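Local coordinates for protein succinate--CoA ligase subunit alpha (Campylobacter jejuni, PDB 6MEL) that forms the alpha subunit of its enzyme, combining a Rossmann-like CoA-binding domain with a CoA-ligase domain of alternating strands and helices, at residues A[118-121]-A[126-129]; A[155-160]-A[231-236]; A[176-181]-A[189-194]; A[204-209]-A[213-218]. One frame throughout, in Å; residues are numbered along the deposited sequence. Where two conformers were deposited one is given.

Contact 1 of 4, residues A[118-121]-A[126-129]; sequences KIIG and GIIT
Ile120 and Ile127 meet through their delta methyls, with Ile120 CD1 4.0 Å from Ile127 CD1. The two side chains cross at about a right angle. Ile120 turns CG1 away from its own carbonyl carbon (chi1 -66°) and then extends, which sends CD1 out toward strand 126-129. There the methyl settles against the CB, CG2 and CD1 of Ile127. It lies 4.3 Å from Ile127 CB and 4.3 Å from Ile127 CG2, so one methyl of Ile120 meets three carbons of its partner. Ile127 is also extended, with CG1 opposite the backbone N (chi1 179°), and this swings CD1 back toward Ile120.

This carbon cluster is the tight part of the contact. The other end is looser. Ile120 CG2 comes only within 4.5 Å of Gly126 O, and no hydrogen bond joins the two segments. The backbones stay well apart, the closest CA atoms being those of Ile120 and Gly126 at 6.9 Å. Val176, from the neighbouring strand 172-177, touches both isoleucines, and Leu92 and Val94 of strand 92-95 add to the same buried cluster. Solvent is reached at the start of segment 118-121, where Lys118 is exposed and takes no part.

The backbone of Ile120 is paired with Ala93 and Val95, within one sheet. Strand 126-129 lies in the other sheet, beside strand 172-177, where the backbone of Gly126 bonds with Gly177. The contact is therefore a hydrophobic seam between the edge strand of the Rossmann-like domain and the sheet of the next domain, an interface between two alpha/beta domains.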
loop_
_atom_site.group_PDB
_atom_site.type_symbol
_atom_site.label_atom_id
_atom_site.label_comp_id
_atom_site.label_asym_id
_atom_site.label_seq_id
_atom_site.Cartn_x
_atom_site.Cartn_y
_atom_site.Cartn_z
ATOM N N LYS A 118 -15.888 -14.955 -5.743
ATOM C CA LYS A 118 -14.538 -14.812 -5.242
ATOM C C LYS A 118 -13.797 -13.785 -6.073
ATOM O O LYS A 118 -14.076 -13.613 -7.268
ATOM C CB LYS A 118 -13.839 -16.163 -5.342
ATOM C CG LYS A 118 -14.528 -17.313 -4.609
ATOM C CD LYS A 118 -14.019 -18.618 -5.257
ATOM C CE LYS A 118 -13.827 -19.785 -4.321
ATOM N NZ LYS A 118 -15.045 -20.618 -4.285
ATOM N N ILE A 119 -12.817 -13.147 -5.451
ATOM C CA ILE A 119 -11.981 -12.145 -6.105
ATOM C C ILE A 119 -10.520 -12.579 -6.015
ATOM O O ILE A 119 -10.071 -13.129 -4.997
ATOM C CB ILE A 119 -12.183 -10.781 -5.415
ATOM C CG1 ILE A 119 -13.597 -10.226 -5.575
ATOM C CG2 ILE A 119 -11.139 -9.773 -5.869
ATOM C CD1 ILE A 119 -13.977 -9.235 -4.497
ATOM N N ILE A 120 -9.775 -12.297 -7.078
ATOM C CA ILE A 120 -8.321 -12.336 -7.088
ATOM C C ILE A 120 -7.848 -10.928 -7.407
ATOM O O ILE A 120 -8.149 -10.390 -8.446
ATOM C CB ILE A 120 -7.787 -13.359 -8.104
ATOM C CG1 ILE A 120 -8.171 -14.785 -7.692
ATOM C CG2 ILE A 120 -6.300 -13.214 -8.322
ATOM C CD1 ILE A 120 -7.920 -15.826 -8.771
ATOM N N GLY A 121 -7.144 -10.342 -6.451
ATOM C CA GLY A 121 -6.671 -8.970 -6.551
ATOM C C GLY A 121 -7.387 -8.102 -5.522
ATOM O O GLY A 121 -7.884 -8.611 -4.503
ATOM N N GLY A 126 -2.739 -11.345 -11.827
ATOM C CA GLY A 126 -3.747 -12.313 -12.219
ATOM C C GLY A 126 -3.398 -13.749 -11.896
ATOM O O GLY A 126 -2.725 -14.035 -10.914
ATOM N N ILE A 127 -3.911 -14.668 -12.710
ATOM C CA ILE A 127 -3.767 -16.100 -12.437
ATOM C C ILE A 127 -3.337 -16.788 -13.730
ATOM O O ILE A 127 -3.742 -16.376 -14.817
ATOM C CB ILE A 127 -5.052 -16.712 -11.839
ATOM C CG1 ILE A 127 -4.927 -18.216 -11.580
ATOM C CG2 ILE A 127 -6.261 -16.428 -12.711
ATOM C CD1 ILE A 127 -6.076 -18.782 -10.756
ATOM N N ILE A 128 -2.483 -17.812 -13.607
ATOM C CA ILE A 128 -2.025 -18.539 -14.777
ATOM C C ILE A 128 -1.969 -20.013 -14.426
ATOM O O ILE A 128 -1.421 -20.387 -13.380
ATOM C CB ILE A 128 -0.667 -18.021 -15.321
ATOM C CG1 ILE A 128 -0.207 -18.841 -16.532
ATOM C CG2 ILE A 128 0.432 -18.004 -14.255
ATOM C CD1 ILE A 128 0.821 -18.177 -17.392
ATOM N N THR A 129 -2.506 -20.828 -15.336
ATOM C CA THR A 129 -2.314 -22.272 -15.318
ATOM C C THR A 129 -1.389 -22.612 -16.496
ATOM O O THR A 129 -1.783 -22.474 -17.651
ATOM C CB THR A 129 -3.636 -23.037 -15.336
ATOM O OG1 THR A 129 -4.257 -22.822 -14.072
ATOM C CG2 THR A 129 -3.463 -24.537 -15.568
#

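Contact 2 of 4, residues A[155-160]-A[231-236]; sequences GTLTYE and VAFIAG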
loop_
_atom_site.group_PDB
_atom_site.type_symbol
_atom_site.label_atom_id
_atom_site.label_comp_id
_atom_site.label_asym_id
_atom_site.label_seq_id
_atom_site.Cartn_x
_atom_site.Cartn_y
_atom_site.Cartn_z
ATOM N N GLY A 155 4.033 -9.046 -8.325
ATOM C CA GLY A 155 4.074 -9.303 -9.769
ATOM C C GLY A 155 5.405 -9.914 -10.214
ATOM O O GLY A 155 5.573 -11.156 -10.284
ATOM N N THR A 156 6.387 -9.055 -10.495
ATOM C CA THR A 156 7.672 -9.519 -11.041
ATOM C C THR A 156 8.384 -10.512 -10.111
ATOM O O THR A 156 9.077 -11.408 -10.597
ATOM C CB THR A 156 8.572 -8.324 -11.395
ATOM O OG1 THR A 156 8.723 -7.477 -10.260
ATOM C CG2 THR A 156 7.968 -7.560 -12.555
ATOM N N LEU A 157 8.269 -10.362 -8.792
ATOM C CA LEU A 157 8.917 -11.311 -7.885
ATOM C C LEU A 157 8.324 -12.725 -8.061
ATOM O O LEU A 157 8.991 -13.714 -7.888
ATOM C CB LEU A 157 8.779 -10.813 -6.449
ATOM C CG LEU A 157 9.332 -11.711 -5.351
ATOM C CD1 LEU A 157 10.824 -11.980 -5.519
ATOM C CD2 LEU A 157 9.071 -11.074 -4.008
ATOM N N THR A 158 7.058 -12.816 -8.424
ATOM C CA THR A 158 6.426 -14.078 -8.742
ATOM C C THR A 158 7.097 -14.745 -9.961
ATOM O O THR A 158 7.286 -15.961 -10.006
ATOM C CB THR A 158 4.932 -13.871 -9.028
ATOM O OG1 THR A 158 4.272 -13.128 -7.999
ATOM C CG2 THR A 158 4.236 -15.190 -9.240
ATOM N N TYR A 159 7.462 -13.936 -10.958
ATOM C CA TYR A 159 8.059 -14.444 -12.196
ATOM C C TYR A 159 9.473 -14.918 -11.866
ATOM O O TYR A 159 9.922 -15.948 -12.359
ATOM C CB TYR A 159 8.053 -13.376 -13.313
ATOM C CG TYR A 159 6.756 -12.608 -13.492
ATOM C CD1 TYR A 159 5.530 -13.132 -13.109
ATOM C CD2 TYR A 159 6.759 -11.319 -13.991
ATOM C CE1 TYR A 159 4.352 -12.397 -13.220
ATOM C CE2 TYR A 159 5.594 -10.571 -14.113
ATOM C CZ TYR A 159 4.384 -11.096 -13.701
ATOM O OH TYR A 159 3.235 -10.356 -13.833
ATOM N N GLU A 160 10.178 -14.124 -11.050
ATOM C CA GLU A 160 11.511 -14.477 -10.567
ATOM C C GLU A 160 11.439 -15.849 -9.873
ATOM O O GLU A 160 12.289 -16.712 -10.116
ATOM C CB GLU A 160 12.051 -13.402 -9.626
ATOM C CG GLU A 160 13.347 -13.743 -8.923
ATOM C CD GLU A 160 14.539 -14.022 -9.822
ATOM O OE1 GLU A 160 14.627 -13.381 -10.888
ATOM O OE2 GLU A 160 15.370 -14.918 -9.471
ATOM N N VAL A 231 7.015 -23.610 0.904
ATOM C CA VAL A 231 8.155 -22.744 0.919
ATOM C C VAL A 231 7.616 -21.322 0.996
ATOM O O VAL A 231 6.722 -20.994 0.222
ATOM C CB VAL A 231 9.002 -22.928 -0.345
ATOM C CG1 VAL A 231 10.090 -21.860 -0.482
ATOM C CG2 VAL A 231 9.623 -24.311 -0.415
ATOM N N ALA A 232 8.216 -20.481 1.847
ATOM C CA ALA A 232 7.810 -19.078 2.003
ATOM C C ALA A 232 9.004 -18.156 1.854
ATOM O O ALA A 232 10.109 -18.427 2.357
ATOM C CB ALA A 232 7.124 -18.816 3.310
ATOM N N PHE A 233 8.762 -17.063 1.120
ATOM C CA PHE A 233 9.643 -15.915 1.110
ATOM C C PHE A 233 8.776 -14.688 1.423
ATOM O O PHE A 233 7.776 -14.474 0.759
ATOM C CB PHE A 233 10.373 -15.717 -0.228
ATOM C CG PHE A 233 11.177 -14.431 -0.250
ATOM C CD1 PHE A 233 12.382 -14.333 0.433
ATOM C CD2 PHE A 233 10.679 -13.280 -0.819
ATOM C CE1 PHE A 233 13.087 -13.140 0.488
ATOM C CE2 PHE A 233 11.373 -12.081 -0.751
ATOM C CZ PHE A 233 12.572 -12.011 -0.088
ATOM N N ILE A 234 9.190 -13.900 2.411
ATOM C CA ILE A 234 8.486 -12.739 2.861
ATOM C C ILE A 234 9.381 -11.543 2.576
ATOM O O ILE A 234 10.359 -11.370 3.240
ATOM C CB ILE A 234 8.130 -12.788 4.367
ATOM C CG1 ILE A 234 7.414 -14.082 4.769
ATOM C CG2 ILE A 234 7.294 -11.559 4.739
ATOM C CD1 ILE A 234 6.136 -14.380 3.975
ATOM N N ALA A 235 8.986 -10.700 1.618
ATOM C CA ALA A 235 9.794 -9.525 1.258
ATOM C C ALA A 235 9.650 -8.409 2.299
ATOM O O ALA A 235 8.585 -8.205 2.873
ATOM C CB ALA A 235 9.322 -9.043 -0.080
ATOM N N GLY A 236 10.716 -7.633 2.494
ATOM C CA GLY A 236 10.641 -6.413 3.319
ATOM C C GLY A 236 11.367 -6.495 4.660
ATOM O O GLY A 236 11.140 -5.657 5.503
#
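Leu157 reaches from the first turn of helix 156-167 to Phe233 on strand 230-235. Its CB leaves the helix toward the strand but makes no close contact with it. CG continues away from the helix, set opposite the backbone N (chi1 177°). At CG the chain forks. CD1 also stays clear of strand 230-235. CD2 is the branch that touches. It lies 4.1 Å from Phe233 CE2 and 4.2 Å from Phe233 CD2, meeting the ring obliquely beside one of its bonds. The same methyl is also 4.4 Å from Ala235 CB, which lies on the same side of it as the ring. Leu157 CD2 rests more closely on Ile207 CG2 of strand 203-209, at 3.6 Å.

The side chains of Leu157 and Phe233 cross at about a right angle. Phe233 packs on Ile207 too, and on Ile280 of helix 280-288. A chain of another protein packs its backbone on Leu157. Glu160 OE1 forms a salt bridge with a basic side chain of that other chain.

No hydrogen bond or charge links the two segments. The join rests on dispersion and on the burial of three apolar side chains, while polar links to the partner chain come from neighbouring residues.

Contact 3 of 4, residues A[176-181]-A[189-194]; sequences VGIGGD and KELLSE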
loop_
_atom_site.group_PDB
_atom_site.type_symbol
_atom_site.label_atom_id
_atom_site.label_comp_id
_atom_site.label_asym_id
_atom_site.label_seq_id
_atom_site.Cartn_x
_atom_site.Cartn_y
_atom_site.Cartn_z
ATOM N N VAL A 176 -0.997 -17.836 -8.651
ATOM C CA VAL A 176 -2.003 -16.842 -8.371
ATOM C C VAL A 176 -1.335 -15.612 -7.750
ATOM O O VAL A 176 -0.694 -15.687 -6.697
ATOM C CB VAL A 176 -3.072 -17.399 -7.437
ATOM C CG1 VAL A 176 -4.234 -16.433 -7.340
ATOM C CG2 VAL A 176 -3.517 -18.771 -7.873
ATOM N N GLY A 177 -1.493 -14.466 -8.388
ATOM C CA GLY A 177 -1.117 -13.207 -7.751
ATOM C C GLY A 177 -2.310 -12.691 -6.948
ATOM O O GLY A 177 -3.300 -12.382 -7.550
ATOM N N ILE A 178 -2.206 -12.626 -5.606
ATOM C CA ILE A 178 -3.333 -12.283 -4.764
ATOM C C ILE A 178 -3.480 -10.773 -4.506
ATOM O O ILE A 178 -4.507 -10.385 -3.959
ATOM C CB ILE A 178 -3.306 -13.062 -3.448
ATOM C CG1 ILE A 178 -2.072 -12.744 -2.603
ATOM C CG2 ILE A 178 -3.494 -14.556 -3.722
ATOM C CD1 ILE A 178 -2.103 -13.385 -1.256
ATOM N N GLY A 179 -2.471 -9.963 -4.853
ATOM C CA GLY A 179 -2.548 -8.530 -4.829
ATOM C C GLY A 179 -1.785 -7.887 -3.687
ATOM O O GLY A 179 -1.538 -8.504 -2.626
ATOM N N GLY A 180 -1.424 -6.621 -3.933
ATOM C CA GLY A 180 -0.582 -5.825 -3.042
ATOM C C GLY A 180 -1.348 -4.764 -2.245
ATOM O O GLY A 180 -0.738 -3.883 -1.648
ATOM N N ASP A 181 -2.679 -4.833 -2.254
ATOM C CA ASP A 181 -3.516 -3.836 -1.581
ATOM C C ASP A 181 -3.867 -4.309 -0.166
ATOM O O ASP A 181 -3.686 -5.475 0.213
ATOM C CB ASP A 181 -4.766 -3.541 -2.409
ATOM C CG ASP A 181 -4.512 -2.623 -3.590
ATOM O OD1 ASP A 181 -3.359 -2.176 -3.756
ATOM O OD2 ASP A 181 -5.498 -2.327 -4.326
ATOM N N LYS A 189 -4.930 -18.970 2.783
ATOM C CA LYS A 189 -5.707 -20.099 3.353
ATOM C C LYS A 189 -6.541 -20.786 2.279
ATOM O O LYS A 189 -6.509 -21.993 2.172
ATOM C CB LYS A 189 -6.690 -19.631 4.423
ATOM C CG LYS A 189 -6.017 -19.218 5.714
ATOM C CD LYS A 189 -6.995 -18.731 6.769
ATOM C CE LYS A 189 -6.260 -18.690 8.096
ATOM N NZ LYS A 189 -7.063 -17.998 9.130
ATOM N N GLU A 190 -7.295 -19.994 1.507
ATOM C CA GLU A 190 -8.213 -20.525 0.504
ATOM C C GLU A 190 -7.425 -21.227 -0.604
ATOM O O GLU A 190 -7.794 -22.315 -1.054
ATOM C CB GLU A 190 -9.052 -19.415 -0.131
ATOM C CG GLU A 190 -9.947 -18.672 0.860
ATOM C CD GLU A 190 -9.354 -17.477 1.616
ATOM O OE1 GLU A 190 -8.092 -17.137 1.563
ATOM O OE2 GLU A 190 -10.176 -16.838 2.263
ATOM N N LEU A 191 -6.330 -20.601 -1.054
ATOM C CA LEU A 191 -5.586 -21.142 -2.161
ATOM C C LEU A 191 -4.736 -22.340 -1.726
ATOM O O LEU A 191 -4.574 -23.298 -2.489
ATOM C CB LEU A 191 -4.748 -20.032 -2.794
ATOM C CG LEU A 191 -5.585 -18.944 -3.465
ATOM C CD1 LEU A 191 -4.708 -17.828 -3.992
ATOM C CD2 LEU A 191 -6.390 -19.527 -4.599
ATOM N N LEU A 192 -4.188 -22.308 -0.515
ATOM C CA LEU A 192 -3.459 -23.491 0.006
ATOM C C LEU A 192 -4.414 -24.694 0.088
ATOM O O LEU A 192 -4.026 -25.803 -0.301
ATOM C CB LEU A 192 -2.839 -23.198 1.368
ATOM C CG LEU A 192 -1.625 -22.287 1.393
ATOM C CD1 LEU A 192 -1.399 -21.751 2.784
ATOM C CD2 LEU A 192 -0.372 -23.004 0.927
ATOM N N SER A 193 -5.671 -24.473 0.508
ATOM C CA SER A 193 -6.672 -25.569 0.522
ATOM C C SER A 193 -6.943 -26.107 -0.881
ATOM O O SER A 193 -7.087 -27.300 -1.041
ATOM C CB SER A 193 -7.979 -25.164 1.145
ATOM O OG SER A 193 -7.737 -24.651 2.435
ATOM N N GLU A 194 -7.100 -25.224 -1.878
ATOM C CA GLU A 194 -7.261 -25.681 -3.271
ATOM C C GLU A 194 -6.068 -26.547 -3.697
ATOM O O GLU A 194 -6.266 -27.574 -4.330
ATOM C CB GLU A 194 -7.406 -24.504 -4.234
ATOM C CG GLU A 194 -8.749 -23.823 -4.103
ATOM C CD GLU A 194 -9.902 -24.550 -4.782
ATOM O OE1 GLU A 194 -9.673 -25.448 -5.646
ATOM O OE2 GLU A 194 -11.015 -24.181 -4.482
#
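The end of strand 172-177 and the loop that follows it pass alongside helix 188-197, where Val176 and Leu191 have the nearest CA atoms, 8.4 Å apart. Leu191 carries the contact from the helix side. Its CG stands opposite its carbonyl carbon (chi1 -67°), and the chain then leads toward the strand.

CD1 of Leu191 is the main point of touch. It is 3.7 Å from Val176 CG1 and 3.8 Å from Val176 CB, so Val176 and Leu191 meet tip to tip. The second methyl, Leu191 CD2, is farther off, 4.4 Å from Val176 CG2.

Ile178 reaches the same CD1 from another direction. Its CG2 lies 3.5 Å from Leu191 CD1, and the two side chains slide past each other in opposite directions. CG1 of Ile178 is wedged between its own backbone N and carbonyl carbon (chi1 62°), which leaves the CG2 branch to face Leu191. Ile151 of strand 148-152 touches both Ile178 and Leu191 and extends the apolar layer.

Away from the contact, Lys189 and Ser193 pack on Phe221 of helix 214-225. Ser193 OG donates to Lys189 O at 2.9 Å, tilted 26° from the carbonyl plane. Ser193 N reaches that oxygen from the opposite face, so two donors grip it.

No polar bond joins the two segments. The backbone of Gly177 bonds with Gly126 and that of Val176 with Leu150 and Ser152, within the sheet. Between these segments the helix meets the strand end and the loop after it through methyl packing alone, which sets spacing without demanding direction.

Contact 4 of 4, residues A[204-209]-A[213-218]; sequences IVMIGE and SLEVEA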
loop_
_atom_site.group_PDB
_atom_site.type_symbol
_atom_site.label_atom_id
_atom_site.label_comp_id
_atom_site.label_asym_id
_atom_site.label_seq_id
_atom_site.Cartn_x
_atom_site.Cartn_y
_atom_site.Cartn_z
ATOM N N ILE A 204 3.976 -26.061 -2.540
ATOM C CA ILE A 204 3.502 -24.710 -2.753
ATOM C C ILE A 204 4.560 -23.708 -2.298
ATOM O O ILE A 204 5.117 -23.849 -1.191
ATOM C CB ILE A 204 2.182 -24.464 -2.010
ATOM C CG1 ILE A 204 1.111 -25.492 -2.383
ATOM C CG2 ILE A 204 1.698 -23.066 -2.306
ATOM C CD1 ILE A 204 0.850 -26.490 -1.319
ATOM N N VAL A 205 4.807 -22.711 -3.143
ATOM C CA VAL A 205 5.585 -21.525 -2.779
ATOM C C VAL A 205 4.600 -20.397 -2.443
ATOM O O VAL A 205 3.772 -20.032 -3.277
ATOM C CB VAL A 205 6.523 -21.115 -3.919
ATOM C CG1 VAL A 205 7.276 -19.821 -3.600
ATOM C CG2 VAL A 205 7.501 -22.236 -4.274
ATOM N N MET A 206 4.743 -19.807 -1.257
ATOM C CA MET A 206 3.997 -18.633 -0.866
ATOM C C MET A 206 4.975 -17.456 -0.765
ATOM O O MET A 206 6.041 -17.555 -0.152
ATOM C CB MET A 206 3.173 -18.832 0.425
ATOM C CG MET A 206 3.982 -19.173 1.645
ATOM S SD MET A 206 2.914 -19.356 3.095
ATOM C CE MET A 206 2.653 -17.662 3.600
ATOM N N ILE A 207 4.626 -16.366 -1.454
ATOM C CA ILE A 207 5.428 -15.136 -1.487
ATOM C C ILE A 207 4.593 -14.037 -0.833
ATOM O O ILE A 207 3.498 -13.740 -1.312
ATOM C CB ILE A 207 5.826 -14.701 -2.910
ATOM C CG1 ILE A 207 6.420 -15.825 -3.761
ATOM C CG2 ILE A 207 6.758 -13.504 -2.835
ATOM C CD1 ILE A 207 7.809 -16.226 -3.343
ATOM N N GLY A 208 5.121 -13.463 0.256
ATOM C CA GLY A 208 4.424 -12.437 0.965
ATOM C C GLY A 208 5.253 -11.191 1.051
ATOM O O GLY A 208 6.324 -11.109 0.429
ATOM N N GLU A 209 4.741 -10.237 1.826
ATOM C CA GLU A 209 5.442 -9.024 2.126
ATOM C C GLU A 209 4.891 -8.394 3.406
ATOM O O GLU A 209 3.901 -8.855 3.965
ATOM C CB GLU A 209 5.425 -8.072 0.930
ATOM C CG GLU A 209 4.069 -7.607 0.483
ATOM C CD GLU A 209 4.027 -6.962 -0.906
ATOM O OE1 GLU A 209 4.642 -7.506 -1.828
ATOM O OE2 GLU A 209 3.348 -5.907 -1.050
ATOM N N SER A 213 -1.301 -9.185 8.629
ATOM C CA SER A 213 -0.794 -10.392 9.328
ATOM C C SER A 213 -1.325 -11.667 8.675
ATOM O O SER A 213 -1.371 -12.710 9.312
ATOM C CB SER A 213 -1.152 -10.323 10.815
ATOM O OG SER A 213 -2.557 -10.236 10.953
ATOM N N LEU A 214 -1.677 -11.607 7.387
ATOM C CA LEU A 214 -2.190 -12.823 6.685
ATOM C C LEU A 214 -1.177 -13.977 6.793
ATOM O O LEU A 214 -1.581 -15.148 7.018
ATOM C CB LEU A 214 -2.499 -12.524 5.210
ATOM C CG LEU A 214 -3.788 -11.739 4.928
ATOM C CD1 LEU A 214 -3.903 -11.485 3.441
ATOM C CD2 LEU A 214 -5.050 -12.462 5.426
ATOM N N GLU A 215 0.111 -13.663 6.627
ATOM C CA GLU A 215 1.145 -14.704 6.574
ATOM C C GLU A 215 1.371 -15.317 7.976
ATOM O O GLU A 215 1.720 -16.490 8.084
ATOM C CB GLU A 215 2.434 -14.142 5.957
ATOM C CG GLU A 215 2.269 -13.640 4.523
ATOM C CD GLU A 215 1.940 -12.161 4.403
ATOM O OE1 GLU A 215 1.364 -11.591 5.364
ATOM O OE2 GLU A 215 2.282 -11.565 3.370
ATOM N N VAL A 216 1.169 -14.545 9.043
ATOM C CA VAL A 216 1.251 -15.077 10.439
ATOM C C VAL A 216 0.099 -16.070 10.653
ATOM O O VAL A 216 0.322 -17.203 11.001
ATOM C CB VAL A 216 1.188 -13.957 11.497
ATOM C CG1 VAL A 216 1.145 -14.494 12.951
ATOM C CG2 VAL A 216 2.334 -12.986 11.325
ATOM N N GLU A 217 -1.131 -15.641 10.371
ATOM C CA GLU A 217 -2.319 -16.489 10.508
ATOM C C GLU A 217 -2.215 -17.741 9.634
ATOM O O GLU A 217 -2.701 -18.804 10.064
ATOM C CB GLU A 217 -3.617 -15.737 10.187
ATOM C CG GLU A 217 -3.927 -14.644 11.212
ATOM C CD GLU A 217 -4.869 -13.534 10.750
ATOM O OE1 GLU A 217 -5.469 -13.649 9.650
ATOM O OE2 GLU A 217 -5.013 -12.539 11.499
ATOM N N ALA A 218 -1.611 -17.625 8.439
ATOM C CA ALA A 218 -1.443 -18.783 7.533
ATOM C C ALA A 218 -0.570 -19.882 8.175
ATOM O O ALA A 218 -0.701 -21.035 7.847
ATOM C CB ALA A 218 -0.832 -18.371 6.215
#
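The beta-alpha-beta unit of strand 203-209, helix 214-225 and strand 230-235 has its first turn here, where Met206 and Glu209 on the strand meet Glu215 on the helix. The axes of the short strand and helix pieces come within 9.6 Å, their N-to-C directions 137° apart, nearer antiparallel than parallel.

Glu215 makes the polar link. Its chain bends at its CB-CG bond and curls back toward the end of the strand. Glu209 N donates to Glu215 OE2 at 3.2 Å. The bond angle at the hydrogen is 153°, and the donor comes from the anti side, 35° out of the carboxylate plane. OE2 also sits 3.3 Å from Gly208 CA, over a residue with no side chain in the way.

Glu209 O and Glu215 OE2 are both acceptors and lie 3.2 Å apart. Nearby lysines probably offset this closeness. Lys262 NZ bonds to Glu209 O and pairs with Glu215 OE1, while Lys153 NZ pairs with OE2. The carboxylate is therefore held by one backbone N-H and two lysines. The carboxylate of Glu209 has a separate partner, His247 ND1.

The apolar part uses the aliphatic stem of Glu215 and, one turn on, Ala218. Met206 bends at its thioether, bringing CE to 4.1 Å from Glu215 CG and 4.4 Å from Ala218 CB. Its other neighbours include Tyr188 and Ala232.

Polar groups thus gather at the carboxyl end of a parallel strand and the start of the next helix. This is the strand-to-helix connection of a beta-alpha-beta unit in the CoA-ligase alpha/beta domain.

Overall arrangement
From the N terminus, contact 1 comes first and closes a short loop between strands 118-120 and 126-129, the last of one sheet and a member of the next. Contact 2 opens after it and closes the longest loop, from helix 156-167 to strand 230-235. Contacts 3 and 4 both fall within that span, one after the other, and no two contacts cross. Contact 3 joins strand 172-177 to helix 188-197, and contact 4 joins strand 203-209 to helix 214-225. All four reach the second sheet. Strand 172-177 borders strand 126-129, linking contacts 1 and 3, and strand 203-209 borders strand 230-235, linking contacts 4 and 2.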